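Local coordinates for protein 11R-lipoxygenase (Gersemia fruticosa, PDB 3VF1) that probably oxygenates polyunsaturated fatty acids with molecular oxygen at a non-heme iron centre, in a manner that depends on calcium, at residues 175-180 against 460-465; 397-402 against 468-473; 464-469 against 541-546; 529-534 against 561-566. All coordinates share one frame; numbering follows the deposited sequence.

In the fold
All four contacts lie in the largely helical, iron-carrying part of the chain, not in the N-terminal beta sandwich. Contacts 1 and 3 sit 8 Å apart, centre to centre, and share H464 and Y465 on helix 456-465; D176 of contact 1 forms a salt bridge with R466 of contact 3. Contact 2, about 10 Å from contact 1 and 11 Å from contact 3, places helix 369-410 against the turn that follows helix 456-465. Contact 4 joins helices 525-538 and 557-579; along the chain it follows contacts 1 and 2 but interleaves with contact 3. Contact 2, which holds an iron ligand, touches each of the other three and so links the surface contact 3 to the buried contact 4.

Contact 1 (175-180 against 460-465); sequences QDLPGF and LMQKHY
Y465 carries much of the close-packed part of this contact, its ring lying against the backbone of D176, L177 and P178. Its first torsion sets CG anti to the backbone N (chi1 -176°), on the loop side of the helix. P178 N stands 3.5 Å from Y465 CE1, over one ring face and toward its rim, and P178 CG reaches the same CE1 at 3.6 Å. At the D176 end, the carbonyl carbon lies 3.3 Å from Y465 CD2. The phenol oxygen is bound outside the pair, by the carbonyl of P540. L177 packs its isobutyl end on the helix, CD2 4.1 Å from M461 CB and CG beside Q462 CG. The base of Q462 is packed too, its CA making a CA-H...O contact of 3.4 Å with D176 O.

Only toward the Q462 amide and the exposed Q175 does the contact thin. Q462 NE2 donates to Q175 O at 3.0 Å, with a bent N-H...O angle of 140° and the donor above the carbonyl plane. Beyond that bond the Q175 side chain leads away, and the D176 carboxylate turns to S543 N and R466. An irregular loop is therefore joined to helix 456-465 by an aromatic ring and aliphatic groups packed on peptide units, with a single hydrogen bond across, from the Q462 amide.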
loop_
_atom_site.group_PDB
_atom_site.type_symbol
_atom_site.label_atom_id
_atom_site.label_comp_id
_atom_site.label_asym_id
_atom_site.label_seq_id
_atom_site.Cartn_x
_atom_site.Cartn_y
_atom_site.Cartn_z
ATOM N N GLN A 175 13.300 1.387 16.554
ATOM C CA GLN A 175 12.586 2.036 17.649
ATOM C C GLN A 175 11.248 2.639 17.215
ATOM O O GLN A 175 11.185 3.420 16.266
ATOM C CB GLN A 175 13.469 3.116 18.277
ATOM C CG GLN A 175 13.388 3.174 19.795
ATOM C CD GLN A 175 14.598 3.848 20.418
ATOM O OE1 GLN A 175 15.633 4.014 19.772
ATOM N NE2 GLN A 175 14.474 4.238 21.683
ATOM N N ASP A 176 10.187 2.261 17.923
ATOM C CA ASP A 176 8.851 2.806 17.698
ATOM C C ASP A 176 8.386 2.664 16.250
ATOM O O ASP A 176 7.815 3.592 15.678
ATOM C CB ASP A 176 8.798 4.276 18.124
ATOM C CG ASP A 176 8.915 4.449 19.625
ATOM O OD1 ASP A 176 8.488 3.537 20.360
ATOM O OD2 ASP A 176 9.432 5.495 20.070
ATOM N N LEU A 177 8.630 1.496 15.667
ATOM C CA LEU A 177 8.172 1.202 14.315
ATOM C C LEU A 177 7.844 -0.280 14.182
ATOM O O LEU A 177 8.287 -1.093 14.994
ATOM C CB LEU A 177 9.240 1.592 13.290
ATOM C CG LEU A 177 9.490 3.090 13.091
ATOM C CD1 LEU A 177 10.674 3.314 12.166
ATOM C CD2 LEU A 177 8.248 3.779 12.540
ATOM N N PRO A 178 7.063 -0.639 13.152
ATOM C CA PRO A 178 6.759 -2.051 12.903
ATOM C C PRO A 178 8.022 -2.830 12.557
ATOM O O PRO A 178 9.009 -2.232 12.127
ATOM C CB PRO A 178 5.826 -2.005 11.686
ATOM C CG PRO A 178 5.327 -0.601 11.613
ATOM C CD PRO A 178 6.421 0.248 12.169
ATOM N N GLY A 179 7.993 -4.144 12.745
ATOM C CA GLY A 179 9.106 -4.984 12.348
ATOM C C GLY A 179 9.283 -4.931 10.844
ATOM O O GLY A 179 8.384 -4.501 10.122
ATOM N N PHE A 180 10.443 -5.364 10.366
ATOM C CA PHE A 180 10.728 -5.349 8.938
ATOM C C PHE A 180 11.724 -6.443 8.581
ATOM O O PHE A 180 12.371 -7.010 9.459
ATOM C CB PHE A 180 11.266 -3.979 8.516
ATOM C CG PHE A 180 12.465 -3.525 9.303
ATOM C CD1 PHE A 180 12.317 -3.015 10.583
ATOM C CD2 PHE A 180 13.737 -3.598 8.758
ATOM C CE1 PHE A 180 13.416 -2.594 11.309
ATOM C CE2 PHE A 180 14.841 -3.176 9.478
ATOM C CZ PHE A 180 14.681 -2.673 10.755
ATOM N N LEU A 460 7.838 11.678 13.081
ATOM C CA LEU A 460 6.388 11.768 12.946
ATOM C C LEU A 460 5.770 10.377 12.863
ATOM O O LEU A 460 4.710 10.122 13.435
ATOM C CB LEU A 460 6.010 12.582 11.706
ATOM C CG LEU A 460 4.510 12.727 11.439
ATOM C CD1 LEU A 460 3.800 13.335 12.637
ATOM C CD2 LEU A 460 4.274 13.565 10.194
ATOM N N MET A 461 6.434 9.479 12.143
ATOM C CA MET A 461 5.976 8.100 12.038
ATOM C C MET A 461 6.043 7.415 13.396
ATOM O O MET A 461 5.098 6.746 13.813
ATOM C CB MET A 461 6.828 7.331 11.030
ATOM C CG MET A 461 6.654 7.797 9.597
ATOM S SD MET A 461 7.244 6.589 8.401
ATOM C CE MET A 461 8.990 6.533 8.802
ATOM N N GLN A 462 7.167 7.589 14.080
ATOM C CA GLN A 462 7.366 6.989 15.391
ATOM C C GLN A 462 6.311 7.474 16.374
ATOM O O GLN A 462 5.852 6.720 17.231
ATOM C CB GLN A 462 8.758 7.326 15.920
ATOM C CG GLN A 462 9.888 6.699 15.121
ATOM C CD GLN A 462 11.255 7.135 15.603
ATOM O OE1 GLN A 462 11.470 8.307 15.916
ATOM N NE2 GLN A 462 12.189 6.191 15.670
ATOM N N LYS A 463 5.925 8.739 16.244
ATOM C CA LYS A 463 4.962 9.333 17.159
ATOM C C LYS A 463 3.573 8.734 16.967
ATOM O O LYS A 463 2.841 8.530 17.935
ATOM C CB LYS A 463 4.912 10.850 16.972
ATOM C CG LYS A 463 4.109 11.570 18.041
ATOM C CD LYS A 463 4.224 13.080 17.908
ATOM C CE LYS A 463 3.454 13.791 19.009
ATOM N NZ LYS A 463 3.499 15.270 18.859
ATOM N N HIS A 464 3.212 8.447 15.719
ATOM C CA HIS A 464 1.923 7.833 15.432
ATOM C C HIS A 464 1.918 6.364 15.837
ATOM O O HIS A 464 0.922 5.862 16.359
ATOM C CB HIS A 464 1.573 7.949 13.946
ATOM C CG HIS A 464 0.237 7.367 13.599
ATOM N ND1 HIS A 464 -0.940 8.071 13.736
ATOM C CD2 HIS A 464 -0.110 6.141 13.143
ATOM C CE1 HIS A 464 -1.953 7.308 13.369
ATOM N NE2 HIS A 464 -1.477 6.130 13.005
ATOM N N TYR A 465 3.031 5.680 15.594
ATOM C CA TYR A 465 3.127 4.257 15.891
ATOM C C TYR A 465 2.970 3.991 17.384
ATOM O O TYR A 465 2.283 3.056 17.784
ATOM C CB TYR A 465 4.460 3.687 15.402
ATOM C CG TYR A 465 4.573 2.193 15.603
ATOM C CD1 TYR A 465 3.972 1.306 14.718
ATOM C CD2 TYR A 465 5.272 1.668 16.680
ATOM C CE1 TYR A 465 4.067 -0.059 14.900
ATOM C CE2 TYR A 465 5.373 0.304 16.869
ATOM C CZ TYR A 465 4.769 -0.553 15.976
ATOM O OH TYR A 465 4.867 -1.913 16.161
#

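Contact 2 (397-402 against 468-473); sequences HLMMEP and VTFDSY. With FE2 (Fe (II) ion), chain E.
M399 and Y473 meet obliquely, the bent methionine set beside the phenol end of the tyrosine. The hydroxyl OH of Y473 comes within 3.2 Å of M399 CG and equally near its CB, while the methyl CE turns back to 3.8 Å from Y473 CE1. Bends at chi2 (-69°) and chi3 (-71°) of M399 fold the chain so that this methyl faces both aromatic residues. It lies 4.0 Å from F470 CE1, again at an oblique approach, and more distantly near the methyl CG1 of V468. M400, one residue on, brings its CE to 4.2 Å from Y473 CE2, so two methionine methyls touch the tyrosine ring. No hydrogen bond crosses between the segments; the phenol oxygen is instead bonded to R395 O, one turn before M399 on helix 369-410.

The second segment is shaped by its own bonds. T469 OG1 accepts from D471 N in an ST turn, and S472 OG donates to T469 O at 2.8 Å, nearly along the C=O axis. Y473 also touches V566 and T570 of helix 557-579.

One turn of helix 369-410 also holds H397, whose NE2 binds the iron at 2.2 Å. With H392, H575, N579, the C-terminal carboxylate of I698 and a water, it forms the six-ligand non-heme iron site characteristic of lipoxygenases.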
loop_
_atom_site.group_PDB
_atom_site.type_symbol
_atom_site.label_atom_id
_atom_site.label_comp_id
_atom_site.label_asym_id
_atom_site.label_seq_id
_atom_site.Cartn_x
_atom_site.Cartn_y
_atom_site.Cartn_z
ATOM N N HIS A 397 2.663 1.011 3.864
ATOM C CA HIS A 397 3.914 0.323 3.560
ATOM C C HIS A 397 4.480 -0.423 4.770
ATOM O O HIS A 397 4.630 -1.645 4.734
ATOM C CB HIS A 397 4.952 1.309 3.014
ATOM C CG HIS A 397 4.727 1.696 1.585
ATOM N ND1 HIS A 397 5.585 1.326 0.571
ATOM C CD2 HIS A 397 3.741 2.416 0.998
ATOM C CE1 HIS A 397 5.139 1.804 -0.577
ATOM N NE2 HIS A 397 4.021 2.468 -0.345
ATOM N N LEU A 398 4.791 0.306 5.836
ATOM C CA LEU A 398 5.495 -0.276 6.976
ATOM C C LEU A 398 4.619 -1.195 7.834
ATOM O O LEU A 398 5.089 -2.222 8.319
ATOM C CB LEU A 398 6.102 0.830 7.844
ATOM C CG LEU A 398 7.100 1.747 7.129
ATOM C CD1 LEU A 398 7.741 2.714 8.112
ATOM C CD2 LEU A 398 8.167 0.940 6.403
ATOM N N MET A 399 3.355 -0.834 8.019
ATOM C CA MET A 399 2.461 -1.621 8.868
ATOM C C MET A 399 2.071 -2.957 8.234
ATOM O O MET A 399 1.661 -3.883 8.934
ATOM C CB MET A 399 1.202 -0.819 9.210
ATOM C CG MET A 399 1.405 0.216 10.311
ATOM S SD MET A 399 1.679 -0.526 11.935
ATOM C CE MET A 399 0.050 -1.174 12.307
ATOM N N MET A 400 2.200 -3.063 6.917
ATOM C CA MET A 400 1.816 -4.286 6.217
ATOM C C MET A 400 2.995 -5.226 5.971
ATOM O O MET A 400 2.797 -6.414 5.724
ATOM C CB MET A 400 1.147 -3.954 4.881
ATOM C CG MET A 400 -0.257 -3.381 5.003
ATOM S SD MET A 400 -1.391 -4.476 5.874
ATOM C CE MET A 400 -1.446 -3.702 7.486
ATOM N N GLU A 401 4.215 -4.706 6.040
ATOM C CA GLU A 401 5.395 -5.512 5.737
ATOM C C GLU A 401 5.524 -6.737 6.650
ATOM O O GLU A 401 5.858 -7.826 6.183
ATOM C CB GLU A 401 6.667 -4.666 5.816
ATOM C CG GLU A 401 7.917 -5.401 5.357
ATOM C CD GLU A 401 9.170 -4.560 5.479
ATOM O OE1 GLU A 401 9.051 -3.332 5.688
ATOM O OE2 GLU A 401 10.277 -5.127 5.366
ATOM N N PRO A 402 5.261 -6.562 7.955
ATOM C CA PRO A 402 5.390 -7.672 8.906
ATOM C C PRO A 402 4.613 -8.926 8.499
ATOM O O PRO A 402 5.057 -10.032 8.799
ATOM C CB PRO A 402 4.816 -7.089 10.198
ATOM C CG PRO A 402 5.055 -5.631 10.081
ATOM C CD PRO A 402 4.887 -5.307 8.629
ATOM N N VAL A 468 -0.655 3.737 17.914
ATOM C CA VAL A 468 -1.506 3.034 16.961
ATOM C C VAL A 468 -1.901 1.646 17.452
ATOM O O VAL A 468 -1.112 0.952 18.092
ATOM C CB VAL A 468 -0.825 2.891 15.580
ATOM C CG1 VAL A 468 0.260 1.820 15.617
ATOM C CG2 VAL A 468 -1.857 2.556 14.517
ATOM N N THR A 469 -3.137 1.258 17.158
ATOM C CA THR A 469 -3.586 -0.114 17.353
ATOM C C THR A 469 -4.350 -0.541 16.107
ATOM O O THR A 469 -4.647 0.281 15.243
ATOM C CB THR A 469 -4.500 -0.263 18.584
ATOM O OG1 THR A 469 -5.835 0.134 18.249
ATOM C CG2 THR A 469 -3.990 0.578 19.746
ATOM N N PHE A 470 -4.671 -1.826 16.014
ATOM C CA PHE A 470 -5.363 -2.344 14.840
ATOM C C PHE A 470 -6.853 -2.003 14.833
ATOM O O PHE A 470 -7.551 -2.276 13.855
ATOM C CB PHE A 470 -5.159 -3.856 14.716
ATOM C CG PHE A 470 -4.015 -4.235 13.820
ATOM C CD1 PHE A 470 -2.714 -4.244 14.297
ATOM C CD2 PHE A 470 -4.242 -4.573 12.498
ATOM C CE1 PHE A 470 -1.659 -4.588 13.469
ATOM C CE2 PHE A 470 -3.192 -4.917 11.665
ATOM C CZ PHE A 470 -1.899 -4.925 12.152
ATOM N N ASP A 471 -7.342 -1.403 15.915
ATOM C CA ASP A 471 -8.718 -0.920 15.944
ATOM C C ASP A 471 -8.915 0.161 14.887
ATOM O O ASP A 471 -10.002 0.305 14.323
ATOM C CB ASP A 471 -9.079 -0.366 17.323
ATOM C CG ASP A 471 -9.196 -1.450 18.376
ATOM O OD1 ASP A 471 -9.244 -2.644 18.007
ATOM O OD2 ASP A 471 -9.249 -1.105 19.576
ATOM N N SER A 472 -7.856 0.920 14.620
ATOM C CA SER A 472 -7.914 1.992 13.635
ATOM C C SER A 472 -7.899 1.444 12.209
ATOM O O SER A 472 -8.010 2.203 11.245
ATOM C CB SER A 472 -6.751 2.969 13.834
ATOM O OG SER A 472 -5.502 2.350 13.574
ATOM N N TYR A 473 -7.761 0.127 12.079
ATOM C CA TYR A 473 -7.776 -0.516 10.770
ATOM C C TYR A 473 -9.128 -1.150 10.463
ATOM O O TYR A 473 -9.384 -1.558 9.333
ATOM C CB TYR A 473 -6.663 -1.559 10.673
ATOM C CG TYR A 473 -5.319 -0.956 10.351
ATOM C CD1 TYR A 473 -4.512 -0.434 11.353
ATOM C CD2 TYR A 473 -4.862 -0.897 9.042
ATOM C CE1 TYR A 473 -3.284 0.125 11.058
ATOM C CE2 TYR A 473 -3.637 -0.341 8.740
ATOM C CZ TYR A 473 -2.854 0.165 9.749
ATOM O OH TYR A 473 -1.636 0.718 9.444
HETATM FE FE FE2 E . 3.112 3.430 -2.049
HETATM O O HOH W 1 4.417 4.772 -3.466
#

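Contact 3 (464-469 against 541-546); sequences HYRSVT and AGSDGT
R466 runs past S543 and D544, which it meets from CB onward. CB already lies 3.6 Å from D544 OD2. CG passes S543 OG at 3.9 Å, and CD is the most closely approached, with S543 OG 3.1 Å and D544 OD2 3.5 Å away. NE meets D544 OD2 at 3.8 Å in a long salt bridge; the oxygen sits near the guanidinium plane at its edge, although the carboxylate plane is turned by 80°. The bend at chi3 (-69°) turns NE off the line of the chain; beyond CZ, NH1 forms a salt bridge with D176.

Two type I beta turns face each other here: Y465 to V468, at the C-terminal side of helix 456-465, and G542 to G545, in the loop between helices 525-538 and 557-579. An alanine in place of R466 would probably leave the D176 and D544 carboxylates without this positive partner and open a gap beside S543.

At the backbone of the same residue, R466 O has T546 OG1 3.0 Å away. A water bound to S467 OG at 2.7 Å also contacts T546 OG1 and, weakly, D544 OD2, spanning the two turns on the surface. Farther along, the methyls CG2 of T469 and T546 touch loosely.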
loop_
_atom_site.group_PDB
_atom_site.type_symbol
_atom_site.label_atom_id
_atom_site.label_comp_id
_atom_site.label_asym_id
_atom_site.label_seq_id
_atom_site.Cartn_x
_atom_site.Cartn_y
_atom_site.Cartn_z
ATOM N N HIS A 464 3.212 8.447 15.719
ATOM C CA HIS A 464 1.923 7.833 15.432
ATOM C C HIS A 464 1.918 6.364 15.837
ATOM O O HIS A 464 0.922 5.862 16.359
ATOM C CB HIS A 464 1.573 7.949 13.946
ATOM C CG HIS A 464 0.237 7.367 13.599
ATOM N ND1 HIS A 464 -0.940 8.071 13.736
ATOM C CD2 HIS A 464 -0.110 6.141 13.143
ATOM C CE1 HIS A 464 -1.953 7.308 13.369
ATOM N NE2 HIS A 464 -1.477 6.130 13.005
ATOM N N TYR A 465 3.031 5.680 15.594
ATOM C CA TYR A 465 3.127 4.257 15.891
ATOM C C TYR A 465 2.970 3.991 17.384
ATOM O O TYR A 465 2.283 3.056 17.784
ATOM C CB TYR A 465 4.460 3.687 15.402
ATOM C CG TYR A 465 4.573 2.193 15.603
ATOM C CD1 TYR A 465 3.972 1.306 14.718
ATOM C CD2 TYR A 465 5.272 1.668 16.680
ATOM C CE1 TYR A 465 4.067 -0.059 14.900
ATOM C CE2 TYR A 465 5.373 0.304 16.869
ATOM C CZ TYR A 465 4.769 -0.553 15.976
ATOM O OH TYR A 465 4.867 -1.913 16.161
ATOM N N ARG A 466 3.606 4.817 18.206
ATOM C CA ARG A 466 3.535 4.653 19.655
ATOM C C ARG A 466 2.100 4.534 20.163
ATOM O O ARG A 466 1.860 3.928 21.205
ATOM C CB ARG A 466 4.231 5.816 20.366
ATOM C CG ARG A 466 5.743 5.691 20.427
ATOM C CD ARG A 466 6.338 6.616 21.477
ATOM N NE ARG A 466 6.221 8.027 21.119
ATOM C CZ ARG A 466 7.084 8.681 20.344
ATOM N NH1 ARG A 466 8.133 8.055 19.824
ATOM N NH2 ARG A 466 6.893 9.967 20.081
ATOM N N SER A 467 1.151 5.107 19.428
ATOM C CA SER A 467 -0.240 5.136 19.871
ATOM C C SER A 467 -1.178 4.310 18.992
ATOM O O SER A 467 -2.366 4.191 19.292
ATOM C CB SER A 467 -0.743 6.581 19.915
ATOM O OG SER A 467 -0.050 7.338 20.892
ATOM N N VAL A 468 -0.655 3.737 17.914
ATOM C CA VAL A 468 -1.506 3.034 16.961
ATOM C C VAL A 468 -1.901 1.646 17.452
ATOM O O VAL A 468 -1.112 0.952 18.092
ATOM C CB VAL A 468 -0.825 2.891 15.580
ATOM C CG1 VAL A 468 0.260 1.820 15.617
ATOM C CG2 VAL A 468 -1.857 2.556 14.517
ATOM N N THR A 469 -3.137 1.258 17.158
ATOM C CA THR A 469 -3.586 -0.114 17.353
ATOM C C THR A 469 -4.350 -0.541 16.107
ATOM O O THR A 469 -4.647 0.281 15.243
ATOM C CB THR A 469 -4.500 -0.263 18.584
ATOM O OG1 THR A 469 -5.835 0.134 18.249
ATOM C CG2 THR A 469 -3.990 0.578 19.746
ATOM N N ALA A 541 5.141 -3.164 20.964
ATOM C CA ALA A 541 4.253 -2.184 21.581
ATOM C C ALA A 541 4.754 -0.751 21.415
ATOM O O ALA A 541 3.959 0.172 21.240
ATOM C CB ALA A 541 4.064 -2.506 23.053
ATOM N N GLY A 542 6.069 -0.571 21.474
ATOM C CA GLY A 542 6.656 0.755 21.391
ATOM C C GLY A 542 7.006 1.296 22.764
ATOM O O GLY A 542 6.757 0.641 23.777
ATOM N N SER A 543 7.565 2.502 22.801
ATOM C CA SER A 543 8.120 3.052 24.035
ATOM C C SER A 543 7.065 3.638 24.978
ATOM O O SER A 543 7.401 4.126 26.057
ATOM C CB SER A 543 9.177 4.111 23.713
ATOM O OG SER A 543 8.596 5.252 23.109
ATOM N N ASP A 544 5.799 3.597 24.576
ATOM C CA ASP A 544 4.711 4.003 25.462
ATOM C C ASP A 544 4.000 2.783 26.039
ATOM O O ASP A 544 3.118 2.913 26.889
ATOM C CB ASP A 544 3.704 4.891 24.725
ATOM C CG ASP A 544 4.167 6.331 24.608
ATOM O OD1 ASP A 544 5.018 6.752 25.420
ATOM O OD2 ASP A 544 3.671 7.046 23.709
ATOM N N GLY A 545 4.385 1.600 25.572
ATOM C CA GLY A 545 3.801 0.364 26.056
ATOM C C GLY A 545 2.398 0.135 25.528
ATOM O O GLY A 545 1.655 -0.688 26.061
ATOM N N THR A 546 2.034 0.856 24.472
ATOM C CA THR A 546 0.700 0.741 23.897
ATOM C C THR A 546 0.570 -0.524 23.057
ATOM O O THR A 546 1.107 -0.606 21.952
ATOM C CB THR A 546 0.360 1.955 23.017
ATOM O OG1 THR A 546 0.522 3.161 23.774
ATOM C CG2 THR A 546 -1.074 1.864 22.508
HETATM O O HOH W 2 0.464 6.338 23.371
#

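Contact 4 (529-534 against 561-566); sequences DWIRDL and VHFLTV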
loop_
_atom_site.group_PDB
_atom_site.type_symbol
_atom_site.label_atom_id
_atom_site.label_comp_id
_atom_site.label_asym_id
_atom_site.label_seq_id
_atom_site.Cartn_x
_atom_site.Cartn_y
_atom_site.Cartn_z
ATOM N N ASP A 529 1.682 -20.008 14.623
ATOM C CA ASP A 529 3.060 -19.535 14.556
ATOM C C ASP A 529 3.089 -18.193 13.838
ATOM O O ASP A 529 3.805 -17.274 14.235
ATOM C CB ASP A 529 3.944 -20.539 13.812
ATOM C CG ASP A 529 4.098 -21.850 14.557
ATOM O OD1 ASP A 529 3.991 -21.844 15.802
ATOM O OD2 ASP A 529 4.332 -22.886 13.900
ATOM N N TRP A 530 2.297 -18.096 12.776
ATOM C CA TRP A 530 2.208 -16.880 11.980
ATOM C C TRP A 530 1.781 -15.688 12.829
ATOM O O TRP A 530 2.479 -14.676 12.886
ATOM C CB TRP A 530 1.219 -17.087 10.831
ATOM C CG TRP A 530 1.122 -15.924 9.899
ATOM C CD1 TRP A 530 2.097 -15.459 9.069
ATOM C CD2 TRP A 530 -0.019 -15.082 9.689
ATOM N NE1 TRP A 530 1.639 -14.379 8.358
ATOM C CE2 TRP A 530 0.341 -14.127 8.720
ATOM C CE3 TRP A 530 -1.309 -15.043 10.226
ATOM C CZ2 TRP A 530 -0.539 -13.142 8.278
ATOM C CZ3 TRP A 530 -2.183 -14.066 9.786
ATOM C CH2 TRP A 530 -1.794 -13.128 8.822
ATOM N N ILE A 531 0.636 -15.809 13.497
ATOM C CA ILE A 531 0.088 -14.693 14.263
ATOM C C ILE A 531 0.913 -14.406 15.515
ATOM O O ILE A 531 0.972 -13.267 15.975
ATOM C CB ILE A 531 -1.386 -14.941 14.661
ATOM C CG1 ILE A 531 -2.024 -13.649 15.180
ATOM C CG2 ILE A 531 -1.487 -16.039 15.711
ATOM C CD1 ILE A 531 -2.072 -12.528 14.159
ATOM N N ARG A 532 1.551 -15.435 16.061
ATOM C CA ARG A 532 2.388 -15.260 17.243
ATOM C C ARG A 532 3.665 -14.499 16.894
ATOM O O ARG A 532 4.174 -13.717 17.697
ATOM C CB ARG A 532 2.741 -16.612 17.870
ATOM C CG ARG A 532 3.678 -16.492 19.066
ATOM C CD ARG A 532 3.789 -17.789 19.859
ATOM N NE ARG A 532 4.317 -18.896 19.061
ATOM C CZ ARG A 532 3.584 -19.877 18.534
ATOM N NH1 ARG A 532 2.268 -19.924 18.710
ATOM N NH2 ARG A 532 4.176 -20.827 17.824
ATOM N N ASP A 533 4.179 -14.731 15.692
ATOM C CA ASP A 533 5.388 -14.054 15.241
ATOM C C ASP A 533 5.103 -12.574 14.987
ATOM O O ASP A 533 5.965 -11.720 15.199
ATOM C CB ASP A 533 5.926 -14.717 13.973
ATOM C CG ASP A 533 7.383 -14.388 13.715
ATOM O OD1 ASP A 533 8.040 -13.838 14.624
ATOM O OD2 ASP A 533 7.873 -14.693 12.608
ATOM N N LEU A 534 3.889 -12.277 14.534
ATOM C CA LEU A 534 3.468 -10.898 14.310
ATOM C C LEU A 534 3.302 -10.159 15.632
ATOM O O LEU A 534 3.746 -9.019 15.777
ATOM C CB LEU A 534 2.149 -10.865 13.536
ATOM C CG LEU A 534 2.209 -11.348 12.088
ATOM C CD1 LEU A 534 0.812 -11.444 11.496
ATOM C CD2 LEU A 534 3.086 -10.427 11.254
ATOM N N VAL A 561 -10.665 -14.312 9.821
ATOM C CA VAL A 561 -11.186 -13.640 8.638
ATOM C C VAL A 561 -10.979 -12.130 8.731
ATOM O O VAL A 561 -10.531 -11.499 7.775
ATOM C CB VAL A 561 -12.686 -13.937 8.434
ATOM C CG1 VAL A 561 -13.271 -13.033 7.357
ATOM C CG2 VAL A 561 -12.889 -15.402 8.075
ATOM N N HIS A 562 -11.304 -11.554 9.883
ATOM C CA HIS A 562 -11.178 -10.114 10.063
ATOM C C HIS A 562 -9.745 -9.655 9.831
ATOM O O HIS A 562 -9.497 -8.747 9.040
ATOM C CB HIS A 562 -11.622 -9.695 11.463
ATOM C CG HIS A 562 -11.486 -8.226 11.719
ATOM N ND1 HIS A 562 -12.366 -7.298 11.208
ATOM C CD2 HIS A 562 -10.564 -7.525 12.420
ATOM C CE1 HIS A 562 -11.997 -6.087 11.590
ATOM N NE2 HIS A 562 -10.906 -6.197 12.325
ATOM N N PHE A 563 -8.803 -10.287 10.523
ATOM C CA PHE A 563 -7.404 -9.892 10.430
ATOM C C PHE A 563 -6.906 -9.964 8.991
ATOM O O PHE A 563 -6.155 -9.100 8.547
ATOM C CB PHE A 563 -6.533 -10.771 11.328
ATOM C CG PHE A 563 -5.133 -10.255 11.498
ATOM C CD1 PHE A 563 -4.827 -9.373 12.522
ATOM C CD2 PHE A 563 -4.126 -10.642 10.630
ATOM C CE1 PHE A 563 -3.541 -8.893 12.681
ATOM C CE2 PHE A 563 -2.837 -10.166 10.785
ATOM C CZ PHE A 563 -2.545 -9.290 11.812
ATOM N N LEU A 564 -7.329 -10.992 8.264
ATOM C CA LEU A 564 -6.901 -11.169 6.880
ATOM C C LEU A 564 -7.586 -10.163 5.962
ATOM O O LEU A 564 -7.006 -9.717 4.974
ATOM C CB LEU A 564 -7.191 -12.595 6.409
ATOM C CG LEU A 564 -6.411 -13.697 7.130
ATOM C CD1 LEU A 564 -6.889 -15.067 6.679
ATOM C CD2 LEU A 564 -4.920 -13.545 6.891
ATOM N N THR A 565 -8.826 -9.808 6.291
ATOM C CA THR A 565 -9.552 -8.800 5.533
ATOM C C THR A 565 -8.810 -7.469 5.614
ATOM O O THR A 565 -8.671 -6.761 4.617
ATOM C CB THR A 565 -10.986 -8.616 6.063
ATOM O OG1 THR A 565 -11.735 -9.822 5.860
ATOM C CG2 THR A 565 -11.686 -7.472 5.347
ATOM N N VAL A 566 -8.332 -7.139 6.810
ATOM C CA VAL A 566 -7.555 -5.924 7.022
ATOM C C VAL A 566 -6.330 -5.892 6.117
ATOM O O VAL A 566 -6.033 -4.870 5.501
ATOM C CB VAL A 566 -7.095 -5.801 8.492
ATOM C CG1 VAL A 566 -5.958 -4.795 8.621
ATOM C CG2 VAL A 566 -8.262 -5.409 9.385
#
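F563, W530 and, to a lesser extent, I531 and L564 make up this wholly apolar meeting of two helices. F563 has the most surface buried, and its ring is approached by three residues of helix 525-538. I531 CD1 lies over one face, 4.1 Å from the ring centroid and 14° off the normal, a CH-pi contact. W530 CH2 comes to the edge, near the ring plane, at 3.7 Å from F563 CE2. The methyl CD1 of L534 approaches the same CE2 obliquely at 3.9 Å.

W530 sets out toward helix 557-579, and the CH2 corner of its indole makes the contact. Its six-membered ring and the F563 ring meet obliquely, with planes at 88° and centroids 5.8 Å apart. The same CH2 of W530 also meets L564 CD2 at 3.7 Å. An alanine at F563 would probably open a gap between the helices, leaving I531 CD1 and L534 CD1 without the ring and W530 CH2 with only L564 across the contact.

The axes of the two short helical segments approach to 13.3 Å, with a crossing angle of 61°, a spacing bridged by these large side chains. F470 meets F563 as well, and L421 touches both W530 and L564. With no hydrogen bond or charge pair between the segments, the union of helices 525-538 and 557-579 here rests on shape and burial of apolar surface.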